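Local coordinates for protein spermidine synthase (Corynebacterium glutamicum ATCC 13032, PDB 3GJY) that probably transfers the aminopropyl group of decarboxylated S-adenosylmethionine to putrescine, making spermidine in polyamine biosynthesis, at residues V197-D202 against N239-G244; G208-L213 against R280-G285; A224-P229 against A271-E276. All coordinates share one frame; numbering follows the deposited sequence.

Contact 1 (V197-D202 against N239-G244)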
loop_
_atom_site.group_PDB
_atom_site.type_symbol
_atom_site.label_atom_id
_atom_site.label_comp_id
_atom_site.label_asym_id
_atom_site.label_seq_id
_atom_site.Cartn_x
_atom_site.Cartn_y
_atom_site.Cartn_z
ATOM N N VAL A 197 0.049 1.715 -6.466
ATOM C CA VAL A 197 -1.070 1.244 -5.617
ATOM C C VAL A 197 -0.935 1.919 -4.263
ATOM O O VAL A 197 0.143 1.845 -3.667
ATOM C CB VAL A 197 -0.981 -0.276 -5.311
ATOM C CG1 VAL A 197 -2.117 -0.709 -4.384
ATOM C CG2 VAL A 197 -0.980 -1.093 -6.563
ATOM N N ALA A 198 -2.000 2.516 -3.755
ATOM C CA ALA A 198 -1.954 3.162 -2.450
ATOM C C ALA A 198 -3.092 2.754 -1.549
ATOM O O ALA A 198 -4.255 2.697 -1.966
ATOM C CB ALA A 198 -1.947 4.706 -2.590
ATOM N N ASN A 199 -2.758 2.546 -0.283
ATOM C CA ASN A 199 -3.772 2.465 0.758
ATOM C C ASN A 199 -4.162 3.873 1.188
ATOM O O ASN A 199 -3.303 4.688 1.523
ATOM C CB ASN A 199 -3.224 1.685 1.943
ATOM C CG ASN A 199 -4.223 1.518 3.050
ATOM O OD1 ASN A 199 -5.439 1.507 2.816
ATOM N ND2 ASN A 199 -3.714 1.349 4.270
ATOM N N CYS A 200 -5.448 4.184 1.113
ATOM C CA CYS A 200 -5.949 5.513 1.513
ATOM C C CYS A 200 -7.027 5.303 2.559
ATOM O O CYS A 200 -8.032 4.657 2.300
ATOM C CB CYS A 200 -6.477 6.280 0.291
ATOM S SG CYS A 200 -7.355 7.798 0.642
ATOM N N GLY A 201 -6.781 5.796 3.770
ATOM C CA GLY A 201 -7.820 5.797 4.813
ATOM C C GLY A 201 -8.600 7.105 4.749
ATOM O O GLY A 201 -8.004 8.192 4.633
ATOM N N ASP A 202 -9.930 7.014 4.774
ATOM C CA ASP A 202 -10.732 8.243 4.684
ATOM C C ASP A 202 -12.069 8.096 5.407
ATOM O O ASP A 202 -12.619 6.986 5.539
ATOM C CB ASP A 202 -10.901 8.701 3.213
ATOM C CG ASP A 202 -11.110 10.227 3.072
ATOM O OD1 ASP A 202 -11.178 10.960 4.096
ATOM O OD2 ASP A 202 -11.210 10.725 1.932
ATOM N N ASN A 239 -11.079 2.007 4.240
ATOM C CA ASN A 239 -9.927 2.042 3.352
ATOM C C ASN A 239 -10.405 1.970 1.948
ATOM O O ASN A 239 -11.359 1.222 1.641
ATOM C CB ASN A 239 -9.000 0.845 3.587
ATOM C CG ASN A 239 -8.395 0.858 4.938
ATOM O OD1 ASN A 239 -9.023 0.413 5.900
ATOM N ND2 ASN A 239 -7.172 1.382 5.050
ATOM N N ILE A 240 -9.702 2.703 1.092
ATOM C CA ILE A 240 -9.896 2.576 -0.343
ATOM C C ILE A 240 -8.510 2.412 -0.959
ATOM O O ILE A 240 -7.575 3.147 -0.621
ATOM C CB ILE A 240 -10.697 3.807 -0.915
ATOM C CG1 ILE A 240 -10.936 3.651 -2.416
ATOM C CG2 ILE A 240 -10.003 5.130 -0.555
ATOM C CD1 ILE A 240 -11.995 4.621 -2.958
ATOM N N ILE A 241 -8.380 1.434 -1.840
ATOM C CA ILE A 241 -7.121 1.190 -2.545
ATOM C C ILE A 241 -7.194 1.950 -3.881
ATOM O O ILE A 241 -8.096 1.719 -4.696
ATOM C CB ILE A 241 -6.935 -0.313 -2.820
ATOM C CG1 ILE A 241 -6.985 -1.139 -1.505
ATOM C CG2 ILE A 241 -5.619 -0.523 -3.585
ATOM C CD1 ILE A 241 -6.130 -0.624 -0.364
ATOM N N LEU A 242 -6.255 2.868 -4.080
ATOM C CA LEU A 242 -6.171 3.715 -5.281
ATOM C C LEU A 242 -5.083 3.193 -6.184
ATOM O O LEU A 242 -3.934 3.022 -5.743
ATOM C CB LEU A 242 -5.819 5.143 -4.848
ATOM C CG LEU A 242 -6.682 5.721 -3.706
ATOM C CD1 LEU A 242 -6.188 7.139 -3.369
ATOM C CD2 LEU A 242 -8.171 5.762 -4.085
HETATM N N MSE A 243 -5.435 2.917 -7.445
HETATM C CA MSE A 243 -4.477 2.375 -8.393
HETATM C C MSE A 243 -4.296 3.303 -9.600
HETATM O O MSE A 243 -5.278 3.832 -10.125
HETATM C CB MSE A 243 -4.847 0.952 -8.821
HETATM C CG MSE A 243 -4.845 -0.034 -7.655
HETATM SE SE MSE A 243 -5.343 -1.810 -8.156
HETATM C CE MSE A 243 -7.217 -1.471 -8.259
ATOM N N GLY A 244 -3.049 3.506 -10.018
ATOM C CA GLY A 244 -2.753 4.329 -11.188
ATOM C C GLY A 244 -1.727 3.617 -12.059
ATOM O O GLY A 244 -0.825 2.946 -11.546
HETATM O O HOH W 1 -5.054 1.550 6.898
#

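Contact 2 (G208-L213 against R280-G285)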
loop_
_atom_site.group_PDB
_atom_site.type_symbol
_atom_site.label_atom_id
_atom_site.label_comp_id
_atom_site.label_asym_id
_atom_site.label_seq_id
_atom_site.Cartn_x
_atom_site.Cartn_y
_atom_site.Cartn_z
ATOM N N GLY A 208 -10.558 13.455 0.745
ATOM C CA GLY A 208 -9.145 13.043 0.659
ATOM C C GLY A 208 -8.887 12.066 -0.486
ATOM O O GLY A 208 -8.043 12.303 -1.360
ATOM N N ALA A 209 -9.630 10.972 -0.487
ATOM C CA ALA A 209 -9.523 9.996 -1.592
ATOM C C ALA A 209 -9.757 10.643 -2.969
ATOM O O ALA A 209 -9.030 10.374 -3.943
ATOM C CB ALA A 209 -10.489 8.869 -1.376
ATOM N N LYS A 210 -10.795 11.478 -3.071
ATOM C CA LYS A 210 -11.133 12.073 -4.347
ATOM C C LYS A 210 -10.024 13.039 -4.806
ATOM O O LYS A 210 -9.690 13.059 -5.986
ATOM C CB LYS A 210 -12.490 12.775 -4.271
ATOM C CG LYS A 210 -13.654 11.792 -4.112
ATOM C CD LYS A 210 -14.953 12.542 -3.844
ATOM C CE LYS A 210 -16.090 11.582 -3.630
ATOM N NZ LYS A 210 -17.336 12.371 -3.343
ATOM N N SER A 211 -9.455 13.823 -3.891
ATOM C CA SER A 211 -8.357 14.707 -4.259
ATOM C C SER A 211 -7.099 13.912 -4.662
ATOM O O SER A 211 -6.366 14.314 -5.569
ATOM C CB SER A 211 -8.049 15.679 -3.126
ATOM O OG SER A 211 -9.031 16.716 -3.110
ATOM N N GLU A 212 -6.862 12.775 -4.000
ATOM C CA GLU A 212 -5.701 11.944 -4.400
ATOM C C GLU A 212 -5.929 11.464 -5.815
ATOM O O GLU A 212 -5.011 11.523 -6.652
ATOM C CB GLU A 212 -5.507 10.738 -3.469
ATOM C CG GLU A 212 -5.066 11.123 -2.083
ATOM C CD GLU A 212 -4.203 10.083 -1.462
ATOM O OE1 GLU A 212 -3.253 9.707 -2.163
ATOM O OE2 GLU A 212 -4.408 9.742 -0.280
ATOM N N LEU A 213 -7.124 10.929 -6.070
ATOM C CA LEU A 213 -7.451 10.490 -7.424
ATOM C C LEU A 213 -7.321 11.598 -8.483
ATOM O O LEU A 213 -6.812 11.348 -9.593
ATOM C CB LEU A 213 -8.857 9.850 -7.509
ATOM C CG LEU A 213 -8.897 8.497 -6.782
ATOM C CD1 LEU A 213 -10.365 8.158 -6.427
ATOM C CD2 LEU A 213 -8.293 7.412 -7.655
ATOM N N ARG A 280 -13.605 7.962 -12.665
ATOM C CA ARG A 280 -13.662 9.314 -13.219
ATOM C C ARG A 280 -14.930 10.052 -12.836
ATOM O O ARG A 280 -14.888 11.254 -12.606
ATOM C CB ARG A 280 -13.464 9.321 -14.738
ATOM C CG ARG A 280 -12.060 8.891 -15.153
ATOM C CD ARG A 280 -11.775 9.123 -16.651
ATOM N NE ARG A 280 -10.413 8.687 -16.983
ATOM C CZ ARG A 280 -9.311 9.425 -16.816
ATOM N NH1 ARG A 280 -9.386 10.676 -16.347
ATOM N NH2 ARG A 280 -8.123 8.906 -17.142
ATOM N N LYS A 281 -16.028 9.328 -12.676
ATOM C CA LYS A 281 -17.262 9.955 -12.150
ATOM C C LYS A 281 -17.172 10.242 -10.663
ATOM O O LYS A 281 -17.508 11.349 -10.208
ATOM C CB LYS A 281 -18.452 9.064 -12.433
ATOM C CG LYS A 281 -18.818 9.007 -13.906
ATOM C CD LYS A 281 -20.036 8.155 -14.044
ATOM C CE LYS A 281 -19.698 6.831 -14.659
ATOM N NZ LYS A 281 -19.626 7.017 -16.130
ATOM N N PHE A 282 -16.648 9.274 -9.896
ATOM C CA PHE A 282 -16.517 9.388 -8.440
ATOM C C PHE A 282 -15.689 10.621 -8.035
ATOM O O PHE A 282 -16.041 11.335 -7.090
ATOM C CB PHE A 282 -15.833 8.101 -7.934
ATOM C CG PHE A 282 -15.460 8.109 -6.471
ATOM C CD1 PHE A 282 -16.430 8.013 -5.458
ATOM C CD2 PHE A 282 -14.104 8.128 -6.087
ATOM C CE1 PHE A 282 -16.052 7.961 -4.104
ATOM C CE2 PHE A 282 -13.736 8.072 -4.741
ATOM C CZ PHE A 282 -14.698 8.000 -3.743
ATOM N N ALA A 283 -14.587 10.853 -8.743
ATOM C CA ALA A 283 -13.661 11.921 -8.402
ATOM C C ALA A 283 -13.861 13.187 -9.233
ATOM O O ALA A 283 -13.078 14.141 -9.108
ATOM C CB ALA A 283 -12.249 11.419 -8.547
ATOM N N SER A 284 -14.882 13.198 -10.086
ATOM C CA SER A 284 -15.180 14.373 -10.906
ATOM C C SER A 284 -15.369 15.596 -10.014
ATOM O O SER A 284 -15.978 15.520 -8.929
ATOM C CB SER A 284 -16.433 14.133 -11.738
ATOM O OG SER A 284 -16.632 15.181 -12.676
ATOM N N GLY A 285 -14.818 16.713 -10.450
ATOM C CA GLY A 285 -14.955 17.944 -9.678
ATOM C C GLY A 285 -13.951 18.128 -8.542
ATOM O O GLY A 285 -13.781 19.241 -8.038
#

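Contact 3 (A224-P229 against A271-E276)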
loop_
_atom_site.group_PDB
_atom_site.type_symbol
_atom_site.label_atom_id
_atom_site.label_comp_id
_atom_site.label_asym_id
_atom_site.label_seq_id
_atom_site.Cartn_x
_atom_site.Cartn_y
_atom_site.Cartn_z
ATOM N N ALA A 224 -8.013 3.032 -11.202
ATOM C CA ALA A 224 -9.042 2.116 -10.733
ATOM C C ALA A 224 -8.974 2.068 -9.221
ATOM O O ALA A 224 -7.969 2.502 -8.617
ATOM C CB ALA A 224 -8.822 0.704 -11.312
ATOM N N VAL A 225 -10.035 1.549 -8.607
ATOM C CA VAL A 225 -10.064 1.452 -7.157
ATOM C C VAL A 225 -10.641 0.127 -6.653
ATOM O O VAL A 225 -11.376 -0.573 -7.361
ATOM C CB VAL A 225 -10.791 2.679 -6.467
ATOM C CG1 VAL A 225 -10.207 4.044 -6.825
ATOM C CG2 VAL A 225 -12.240 2.619 -6.628
ATOM N N ILE A 226 -10.270 -0.204 -5.425
ATOM C CA ILE A 226 -10.933 -1.248 -4.656
ATOM C C ILE A 226 -11.412 -0.658 -3.352
ATOM O O ILE A 226 -10.647 -0.077 -2.593
ATOM C CB ILE A 226 -10.008 -2.442 -4.403
ATOM C CG1 ILE A 226 -9.708 -3.201 -5.719
ATOM C CG2 ILE A 226 -10.697 -3.435 -3.421
ATOM C CD1 ILE A 226 -8.514 -4.088 -5.640
ATOM N N ALA A 227 -12.722 -0.747 -3.112
ATOM C CA ALA A 227 -13.343 0.062 -2.069
ATOM C C ALA A 227 -14.126 -0.745 -1.085
ATOM O O ALA A 227 -14.717 -1.776 -1.444
ATOM C CB ALA A 227 -14.273 1.117 -2.705
ATOM N N ASP A 228 -14.128 -0.219 0.152
ATOM C CA ASP A 228 -14.955 -0.713 1.239
ATOM C C ASP A 228 -16.334 -0.085 1.108
ATOM O O ASP A 228 -16.483 1.113 1.291
ATOM C CB ASP A 228 -14.399 -0.316 2.587
ATOM C CG ASP A 228 -15.173 -0.935 3.722
ATOM O OD1 ASP A 228 -14.542 -1.443 4.653
ATOM O OD2 ASP A 228 -16.422 -0.904 3.683
ATOM N N PRO A 229 -17.341 -0.904 0.817
ATOM C CA PRO A 229 -18.689 -0.385 0.540
ATOM C C PRO A 229 -19.397 0.380 1.687
ATOM O O PRO A 229 -19.984 1.411 1.422
ATOM C CB PRO A 229 -19.458 -1.647 0.105
ATOM C CG PRO A 229 -18.400 -2.532 -0.461
ATOM C CD PRO A 229 -17.228 -2.340 0.511
ATOM N N ALA A 271 -15.568 -6.592 -0.594
ATOM C CA ALA A 271 -15.211 -5.320 -1.232
ATOM C C ALA A 271 -15.613 -5.291 -2.688
ATOM O O ALA A 271 -16.042 -6.308 -3.230
ATOM C CB ALA A 271 -13.719 -5.065 -1.108
ATOM N N GLN A 272 -15.473 -4.123 -3.308
ATOM C CA GLN A 272 -15.897 -3.899 -4.696
ATOM C C GLN A 272 -14.709 -3.347 -5.501
ATOM O O GLN A 272 -13.999 -2.453 -5.037
ATOM C CB GLN A 272 -17.044 -2.869 -4.734
ATOM C CG GLN A 272 -18.325 -3.394 -4.046
ATOM C CD GLN A 272 -19.384 -2.345 -3.750
ATOM O OE1 GLN A 272 -19.183 -1.136 -3.924
ATOM N NE2 GLN A 272 -20.525 -2.815 -3.247
ATOM N N TYR A 273 -14.535 -3.880 -6.701
ATOM C CA TYR A 273 -13.616 -3.338 -7.693
ATOM C C TYR A 273 -14.376 -2.329 -8.551
ATOM O O TYR A 273 -15.477 -2.611 -9.036
ATOM C CB TYR A 273 -13.093 -4.459 -8.592
ATOM C CG TYR A 273 -12.257 -3.968 -9.761
ATOM C CD1 TYR A 273 -10.981 -3.435 -9.557
ATOM C CD2 TYR A 273 -12.749 -3.999 -11.075
ATOM C CE1 TYR A 273 -10.217 -2.979 -10.612
ATOM C CE2 TYR A 273 -11.976 -3.542 -12.147
ATOM C CZ TYR A 273 -10.713 -3.024 -11.912
ATOM O OH TYR A 273 -9.926 -2.570 -12.946
ATOM N N LYS A 274 -13.782 -1.151 -8.731
ATOM C CA LYS A 274 -14.395 -0.117 -9.565
ATOM C C LYS A 274 -13.418 0.271 -10.653
ATOM O O LYS A 274 -12.238 0.603 -10.393
ATOM C CB LYS A 274 -14.725 1.138 -8.734
ATOM C CG LYS A 274 -15.575 0.919 -7.480
ATOM C CD LYS A 274 -16.968 0.396 -7.801
ATOM C CE LYS A 274 -17.893 0.583 -6.633
ATOM N NZ LYS A 274 -19.151 -0.147 -6.924
ATOM N N ASP A 275 -13.926 0.271 -11.875
ATOM C CA ASP A 275 -13.085 0.496 -13.039
ATOM C C ASP A 275 -12.876 1.988 -13.297
ATOM O O ASP A 275 -13.413 2.856 -12.571
ATOM C CB ASP A 275 -13.606 -0.282 -14.277
ATOM C CG ASP A 275 -14.918 0.250 -14.859
ATOM O OD1 ASP A 275 -15.391 1.355 -14.508
ATOM O OD2 ASP A 275 -15.434 -0.473 -15.740
ATOM N N GLU A 276 -12.071 2.290 -14.303
ATOM C CA GLU A 276 -11.733 3.695 -14.597
ATOM C C GLU A 276 -12.953 4.583 -14.870
ATOM O O GLU A 276 -12.993 5.721 -14.386
ATOM C CB GLU A 276 -10.772 3.778 -15.774
ATOM C CG GLU A 276 -10.381 5.184 -16.106
ATOM C CD GLU A 276 -9.337 5.264 -17.178
ATOM O OE1 GLU A 276 -8.602 4.294 -17.386
ATOM O OE2 GLU A 276 -9.268 6.312 -17.857
#

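Contact 1 (V197-D202 against N239-G244)
Ala-198 and Leu-242 form one hydrogen-bonded antiparallel pair and Cys-200 and Ile-240 the next, so four backbone hydrogen bonds join the two strands. Ala-198 N reaches Leu-242 O at 2.8 Å, and Ile-240 N reaches Cys-200 O over the same distance. The axes lie 4.7 Å apart at closest approach.

A fifth bond joins side chains. Asn-239 ND2 donates to Asn-199 OD1 at 2.8 Å, on a lone pair of that oxygen, with the two amide planes only 22° apart. One water accepts from ND2 of both asparagines, bridging them. An amide suits position 199, near the C-terminal end of strand 194-202, because its oxygen accepts from Asn-239 while its nitrogen donates to Asp-166 OD1 and the water.

Apolar contacts occur on both faces. On the face of the asparagines, Val-197 CG1 meets Ile-241 CG2 at 3.6 Å, beta-branched residues that suit extended strands. On the other face Cys-200 CB touches Leu-242 CD1 at 3.8 Å, and helix 207-219 covers both residues with Ala-209, Glu-212 and Met-216.

Strand 194-202 is the last of the parallel run and strand 238-245 turns antiparallel to it, the strand order 3-2-1-4-5-7-6 of the Rossmann-like AdoMet-dependent methyltransferase fold, to which spermidine synthases belong.

Contact 2 (G208-L213 against R280-G285)
Lys-210 lays its aliphatic chain across one face of the Phe-282 ring, while Leu-213 meets the same ring at its edge. The lysine contact is a CH-pi interaction: CE lies 4.0 Å from the centroid of the Phe-282 ring, 23° off its normal and displaced toward the rim. Nearer the lysine backbone, Lys-210 CG approaches ring atom CE2 of Phe-282 at 3.8 Å, so two methylenes of one chain rest against the ring. The chain is extended beyond CG and crosses the phenylalanine side chain at about a right angle. Lysine suits a place at the border of the core, since its methylenes can pack on an aromatic ring while the amine continues past it. The backbone carbonyl of Phe-282 also lies close to the chain, its O 3.5 Å from Lys-210 CE.

Leu-213 CD1 comes in the plane of the ring, 3.8 Å from Phe-282 CD2. One helical turn thus offers two residues, three apart, to a face and an edge of one phenyl group. Beside them Leu-213 CB meets Ala-283 CB at 3.9 Å, and the small alanine allows the backbones to approach, with the CA atoms of Lys-210 and Ala-283 4.8 Å apart.

Phe-282 CG is anti to its backbone N (chi1 173°), and the end of the side chain comes nearer helix 207-219 than its first bond would suggest. The ring also stacks with Trp-278, one turn earlier, and touches Leu-206. Leu-213 also touches Leu-242 of strand 238-245, while Met-217 packs on Ala-283. No hydrogen bond joins the two segments: the last residue of helix 276-282 and the loop alanine after it pack against helix 207-219, which flanks the sheet of the Rossmann-like fold.

Contact 3 (A224-P229 against A271-E276)
The Tyr-273 ring meets Ile-226 at its edge, where Ile-226 CG1 lies near the ring plane, 4.1 Å from CD1 of the tyrosine. Over one face, toward the rim, stands the backbone N of Asp-275, two residues on, just past the end of the strand. Ala-224 CB approaches obliquely, 3.8 Å from Tyr-273 OH, and its small size suits a place beside the phenol. The hydroxyl is hydrogen-bonded to Phe-250 O, which gives this buried polar group a partner. The other flat group, the carboxamide of Gln-272, packs on Pro-229: CG of the proline comes within 3.4 Å of Gln-272 CD. Here the rigid proline ring, in the first turn of helix 229-232, offers an apolar surface to the long glutamine chain. OE1 of Gln-272 accepts a hydrogen bond from Lys-274 NZ at 3.2 Å, the amine standing above the carbonyl plane.

On the same face of the sheet as Gln-272, Val-225 CG2 touches Lys-274 CB at 3.6 Å. A bend at chi2 (-64°) turns CD of the lysine out of the extended line, and the residue makes a cation-pi contact with Trp-278.

Four backbone hydrogen bonds hold the strands. Val-225 and Lys-274 exchange two, the shorter from Lys-274 N to Val-225 O at 2.8 Å. Ala-227 and Gln-272 exchange the other two, that from Ala-227 N to Gln-272 O measuring 2.9 Å.

Strand 272-274 is thereby added antiparallel to strand 222-227, at the margin of the mixed sheet. Asp-275 then N-caps helix 276-282 through its bond to Trp-278 N. Helix 255-264 covers Tyr-273 with Ala-257, Ile-260 and Leu-264, while Trp-73 of helix 69-85 touches Ile-226 and Ala-271, and strand 238-245 lies on the other side of strand 222-227.

Overall arrangement
Contacts 1 and 3 are two strand pairings of one mixed sheet, their centres about 10 Å apart. The pairing between them joins strand 222-227 of contact 3 to strand 238-245 of contact 1, where Met-243 N to Ala-224 O and Ile-241 N to Ile-226 O, each 2.8 Å, are probable hydrogen bonds. Contact 2, about 12 Å from contact 1 and 13 Å from contact 3 between centres, covers the sheet face that carries Leu-242 and Val-225. There Leu-242 CD1 packs on Glu-212 CB at 3.7 Å, and Leu-213 CD2 on Val-225 CG1 at 4.0 Å. Asp-202 OD2, 2.9 Å from Ala-209 N, probably hydrogen-bonds the start of helix 207-219 to the end of strand 194-202.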